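Local coordinates for protein flagellin B1 (Methanocaldococcus jannaschii DSM 2661, PDB 5YA6) that probably serves as a filament-forming subunit of the archaellum, the swimming organelle of archaea, and carries a calcium ion in its beta-rich domain, at residues H21-K24 with I29-L32; D77-N80 with D86-L89. One frame throughout, in Å; residues are numbered along the deposited sequence.

Contact 1: H21-K24 with I29-L32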
loop_
_atom_site.group_PDB
_atom_site.type_symbol
_atom_site.label_atom_id
_atom_site.label_comp_id
_atom_site.label_asym_id
_atom_site.label_seq_id
_atom_site.Cartn_x
_atom_site.Cartn_y
_atom_site.Cartn_z
ATOM N N HIS B 21 2.137 17.536 -6.876
ATOM C CA HIS B 21 2.152 18.636 -7.803
ATOM C C HIS B 21 1.283 18.302 -8.985
ATOM O O HIS B 21 1.507 17.250 -9.613
ATOM C CB HIS B 21 3.582 18.850 -8.348
ATOM C CG HIS B 21 3.681 19.997 -9.295
ATOM N ND1 HIS B 21 3.554 19.842 -10.648
ATOM C CD2 HIS B 21 3.698 21.337 -9.069
ATOM C CE1 HIS B 21 3.579 21.028 -11.230
ATOM N NE2 HIS B 21 3.706 21.945 -10.297
ATOM N N TYR B 22 0.289 19.140 -9.291
ATOM C CA TYR B 22 -0.524 18.980 -10.457
ATOM C C TYR B 22 0.001 19.836 -11.627
ATOM O O TYR B 22 0.195 21.058 -11.465
ATOM C CB TYR B 22 -1.974 19.445 -10.122
ATOM C CG TYR B 22 -2.898 19.628 -11.295
ATOM C CD1 TYR B 22 -3.134 18.606 -12.174
ATOM C CD2 TYR B 22 -3.647 20.806 -11.457
ATOM C CE1 TYR B 22 -3.983 18.743 -13.244
ATOM C CE2 TYR B 22 -4.507 20.954 -12.525
ATOM C CZ TYR B 22 -4.725 19.917 -13.387
ATOM O OH TYR B 22 -5.592 20.050 -14.440
ATOM N N ASP B 23 0.284 19.191 -12.752
ATOM C CA ASP B 23 0.669 19.865 -13.988
ATOM C C ASP B 23 -0.455 19.710 -14.963
ATOM O O ASP B 23 -0.725 18.643 -15.460
ATOM C CB ASP B 23 1.951 19.255 -14.464
ATOM C CG ASP B 23 2.526 19.966 -15.687
ATOM O OD1 ASP B 23 1.745 20.446 -16.517
ATOM O OD2 ASP B 23 3.771 19.942 -15.812
ATOM N N LYS B 24 -1.172 20.813 -15.152
ATOM C CA LYS B 24 -2.345 20.806 -16.009
ATOM C C LYS B 24 -2.063 20.370 -17.445
ATOM O O LYS B 24 -2.874 19.695 -18.050
ATOM C CB LYS B 24 -3.051 22.158 -15.937
ATOM C CG LYS B 24 -2.328 23.344 -16.515
ATOM C CD LYS B 24 -3.006 24.641 -16.058
ATOM C CE LYS B 24 -4.518 24.612 -16.219
ATOM N NZ LYS B 24 -5.136 25.974 -16.102
ATOM N N ILE B 29 -1.160 14.523 -11.527
ATOM C CA ILE B 29 -0.077 14.715 -10.601
ATOM C C ILE B 29 1.235 14.118 -11.133
ATOM O O ILE B 29 1.302 12.902 -11.370
ATOM C CB ILE B 29 -0.459 14.200 -9.193
ATOM C CG1 ILE B 29 -1.563 15.137 -8.657
ATOM C CG2 ILE B 29 0.762 14.080 -8.277
ATOM C CD1 ILE B 29 -2.123 14.692 -7.362
ATOM N N ASP B 30 2.225 14.968 -11.370
ATOM C CA ASP B 30 3.462 14.483 -11.960
ATOM C C ASP B 30 4.555 14.242 -10.923
ATOM O O ASP B 30 5.524 13.594 -11.219
ATOM C CB ASP B 30 3.948 15.440 -13.059
ATOM C CG ASP B 30 4.340 16.800 -12.509
ATOM O OD1 ASP B 30 3.507 17.390 -11.843
ATOM O OD2 ASP B 30 5.486 17.284 -12.709
ATOM N N LYS B 31 4.428 14.813 -9.723
ATOM C CA LYS B 31 5.434 14.721 -8.706
ATOM C C LYS B 31 4.788 14.563 -7.336
ATOM O O LYS B 31 3.644 15.122 -7.092
ATOM C CB LYS B 31 6.352 15.941 -8.675
ATOM C CG LYS B 31 7.276 16.136 -9.864
ATOM C CD LYS B 31 8.051 17.443 -9.669
ATOM C CE LYS B 31 9.212 17.487 -10.580
ATOM N NZ LYS B 31 9.945 18.793 -10.422
ATOM N N LEU B 32 5.463 13.803 -6.471
ATOM C CA LEU B 32 5.001 13.530 -5.075
ATOM C C LEU B 32 6.079 13.998 -4.118
ATOM O O LEU B 32 7.268 13.861 -4.396
ATOM C CB LEU B 32 4.712 12.048 -4.802
ATOM C CG LEU B 32 3.631 11.421 -5.667
ATOM C CD1 LEU B 32 3.648 9.936 -5.517
ATOM C CD2 LEU B 32 2.266 12.008 -5.328
HETATM O O HOH W 1 5.536 20.400 -13.682
#

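Contact 2: D77-N80 with D86-L89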
loop_
_atom_site.group_PDB
_atom_site.type_symbol
_atom_site.label_atom_id
_atom_site.label_comp_id
_atom_site.label_asym_id
_atom_site.label_seq_id
_atom_site.Cartn_x
_atom_site.Cartn_y
_atom_site.Cartn_z
ATOM N N ASP B 77 8.018 26.278 -1.831
ATOM C CA ASP B 77 7.804 25.475 -3.082
ATOM C C ASP B 77 8.812 24.339 -3.308
ATOM O O ASP B 77 9.842 24.569 -3.977
ATOM C CB ASP B 77 7.834 26.381 -4.291
ATOM C CG ASP B 77 7.400 25.665 -5.586
ATOM O OD1 ASP B 77 7.042 24.441 -5.603
ATOM O OD2 ASP B 77 7.388 26.373 -6.607
ATOM N N ILE B 78 8.534 23.122 -2.829
ATOM C CA ILE B 78 9.605 22.118 -2.992
ATOM C C ILE B 78 9.444 21.328 -4.306
ATOM O O ILE B 78 10.171 20.378 -4.501
ATOM C CB ILE B 78 9.642 21.136 -1.785
ATOM C CG1 ILE B 78 8.255 20.624 -1.452
ATOM C CG2 ILE B 78 10.235 21.836 -0.541
ATOM C CD1 ILE B 78 7.735 19.545 -2.398
ATOM N N PHE B 79 8.569 21.761 -5.195
ATOM C CA PHE B 79 8.417 21.144 -6.536
ATOM C C PHE B 79 9.199 21.857 -7.643
ATOM O O PHE B 79 9.222 21.383 -8.792
ATOM C CB PHE B 79 6.972 21.043 -6.935
ATOM C CG PHE B 79 6.225 20.054 -6.102
ATOM C CD1 PHE B 79 6.614 18.720 -6.092
ATOM C CD2 PHE B 79 5.134 20.447 -5.332
ATOM C CE1 PHE B 79 5.949 17.808 -5.262
ATOM C CE2 PHE B 79 4.444 19.538 -4.524
ATOM C CZ PHE B 79 4.853 18.214 -4.512
ATOM N N ASN B 80 9.819 22.962 -7.335
ATOM C CA ASN B 80 10.475 23.771 -8.393
ATOM C C ASN B 80 11.875 23.320 -8.728
ATOM O O ASN B 80 12.777 23.305 -7.867
ATOM C CB ASN B 80 10.458 25.204 -7.869
ATOM C CG ASN B 80 11.038 26.212 -8.854
ATOM O OD1 ASN B 80 12.091 26.023 -9.461
ATOM N ND2 ASN B 80 10.330 27.320 -8.994
ATOM N N ASP B 86 18.262 19.191 -7.901
ATOM C CA ASP B 86 18.384 17.740 -7.685
ATOM C C ASP B 86 17.095 16.976 -8.029
ATOM O O ASP B 86 17.122 15.769 -8.133
ATOM C CB ASP B 86 18.822 17.400 -6.241
ATOM C CG ASP B 86 20.319 17.659 -5.976
ATOM O OD1 ASP B 86 21.080 17.708 -6.929
ATOM O OD2 ASP B 86 20.668 17.867 -4.814
ATOM N N TRP B 87 15.976 17.673 -8.283
ATOM C CA TRP B 87 14.849 17.006 -8.994
ATOM C C TRP B 87 15.251 16.265 -10.254
ATOM O O TRP B 87 14.573 15.342 -10.674
ATOM C CB TRP B 87 13.731 18.001 -9.376
ATOM C CG TRP B 87 12.694 18.182 -8.302
ATOM C CD1 TRP B 87 12.523 19.229 -7.513
ATOM C CD2 TRP B 87 11.702 17.220 -7.922
ATOM N NE1 TRP B 87 11.511 18.984 -6.593
ATOM C CE2 TRP B 87 10.974 17.764 -6.863
ATOM C CE3 TRP B 87 11.383 15.939 -8.382
ATOM C CZ2 TRP B 87 9.867 17.092 -6.282
ATOM C CZ3 TRP B 87 10.323 15.277 -7.798
ATOM C CH2 TRP B 87 9.617 15.831 -6.756
ATOM N N SER B 88 16.323 16.719 -10.905
ATOM C CA SER B 88 16.816 16.028 -12.077
ATOM C C SER B 88 17.178 14.546 -11.845
ATOM O O SER B 88 17.096 13.746 -12.787
ATOM C CB SER B 88 18.026 16.734 -12.680
ATOM O OG SER B 88 19.234 16.452 -11.989
ATOM N N LEU B 89 17.532 14.216 -10.612
ATOM C CA LEU B 89 17.886 12.846 -10.207
ATOM C C LEU B 89 16.688 11.984 -9.750
ATOM O O LEU B 89 16.841 10.771 -9.513
ATOM C CB LEU B 89 18.949 12.871 -9.127
ATOM C CG LEU B 89 20.243 13.647 -9.399
ATOM C CD1 LEU B 89 21.068 13.883 -8.160
ATOM C CD2 LEU B 89 21.027 13.035 -10.518
#

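Contact 1: H21-K24 with I29-L32
His21 sends its imidazole out with CG anti to the backbone N (chi1 -179°), while across the hairpin Asp30 holds CG between its own backbone N and carbonyl carbon (chi1 65°), and together these torsions bring the ring edge to the carboxylate. His21 ND1 donates to Asp30 OD1 at 2.7 Å, almost straight, and lands on the syn lone pair. The oxygen lies in the plane of the imidazole, although ring and carboxylate planes are 72° apart. A histidine suits this place because its ring nitrogen can reach across to the next strand without a long flexible chain; the short aspartate matches it.

The backbones run antiparallel beneath. His21 N donates to Lys31 O at 2.9 Å and Asp30 N to His21 O at 3.0 Å, the latter more bent at its hydrogen. Tyr22 faces Ile29 as a non-hydrogen-bonded pair, and buried Ile29, on the same face, meets Tyr160 and Leu167. Ile29 CA also sends a C-H...O contact to His21 O, 3.1 Å away.

Asp23 adds a second carboxylate, its CB 3.6 Å from Asp30 OD1, while its OD1 bonds to Thr25 OG1 in the turn. A water donates to Asp23 OD2 and, over a longer 3.3 Å, to Asp30 OD2. With Asp23 OD2 and Asp30 OD2 4.4 Å apart, the carboxylates would probably favour a protonated imidazole, though Lys31 NZ, held by Phe79 O and 6.5 Å from His21 ND1, would oppose this; the water's hydrogens would ease the repulsion between the acids. The histidine thus ties side chain as well as backbone across the end of the hairpin.

Contact 2: D77-N80 with D86-L89
The long connection between strands 59-69 and 94-99 folds back on itself here, an Asx turn on one limb receiving the indole of a 3-10 segment on the other. Trp87 NE1 donates to Ile78 O at 2.8 Å, with an N-H...O angle of 160°. That oxygen lies in the indole plane, whereas the nitrogen stands 20° out of the carbonyl plane. Tryptophan suits the position because it offers one directional donor on a broad apolar surface, satisfying a carbonyl in a buried setting.

Beyond the nitrogen, the six-membered part of the indole reaches the phenyl group of Phe79, CZ2 of Trp87 coming 3.6 Å from Phe79 CD1. The two rings meet obliquely. Phe79 O sits over one face of the indole, so the same short run of backbone meets Trp87 both at its edge and above it.

On the 77-80 limb, Asp77 OD1 accepts from Phe79 N at 3.1 Å, the donor approaching from above the carboxylate plane; a short acidic side chain is well placed to close such a turn. Ile78 folds its CD1 over the centre of the Phe79 ring, 3.6 Å above it, its chi1 of 47° helping to curl the chain that way. Leu89 N bonds to Asp86 O and closes a turn of the 3-10 segment.

Ile78 rests on Ala33 and Tyr35 of strand 28-38 and Phe79 also touches Ala33, while Leu89 on the other limb leans against Ser66 and Thr67 of strand 59-69.

How the contacts relate
Contact 1 comes first along the chain and is complete before contact 2 begins; their centres are about 12 Å apart. The hairpin of strands 13-23 and 28-38 belongs to the large mixed sheet, whereas both limbs of contact 2 lie in the connection between strands 59-69 and 94-99 of that sheet. Lys31 joins them: its extended chain carries NZ to 3.1 Å from Phe79 O, a probable hydrogen bond, and sets its charge against the Trp87 indole as a cation-pi partner. The rings of His21 and Phe79 meet as well. The connection is thereby held against the hairpin, with polar and aromatic contacts joining parts distant in sequence within one flagellin domain.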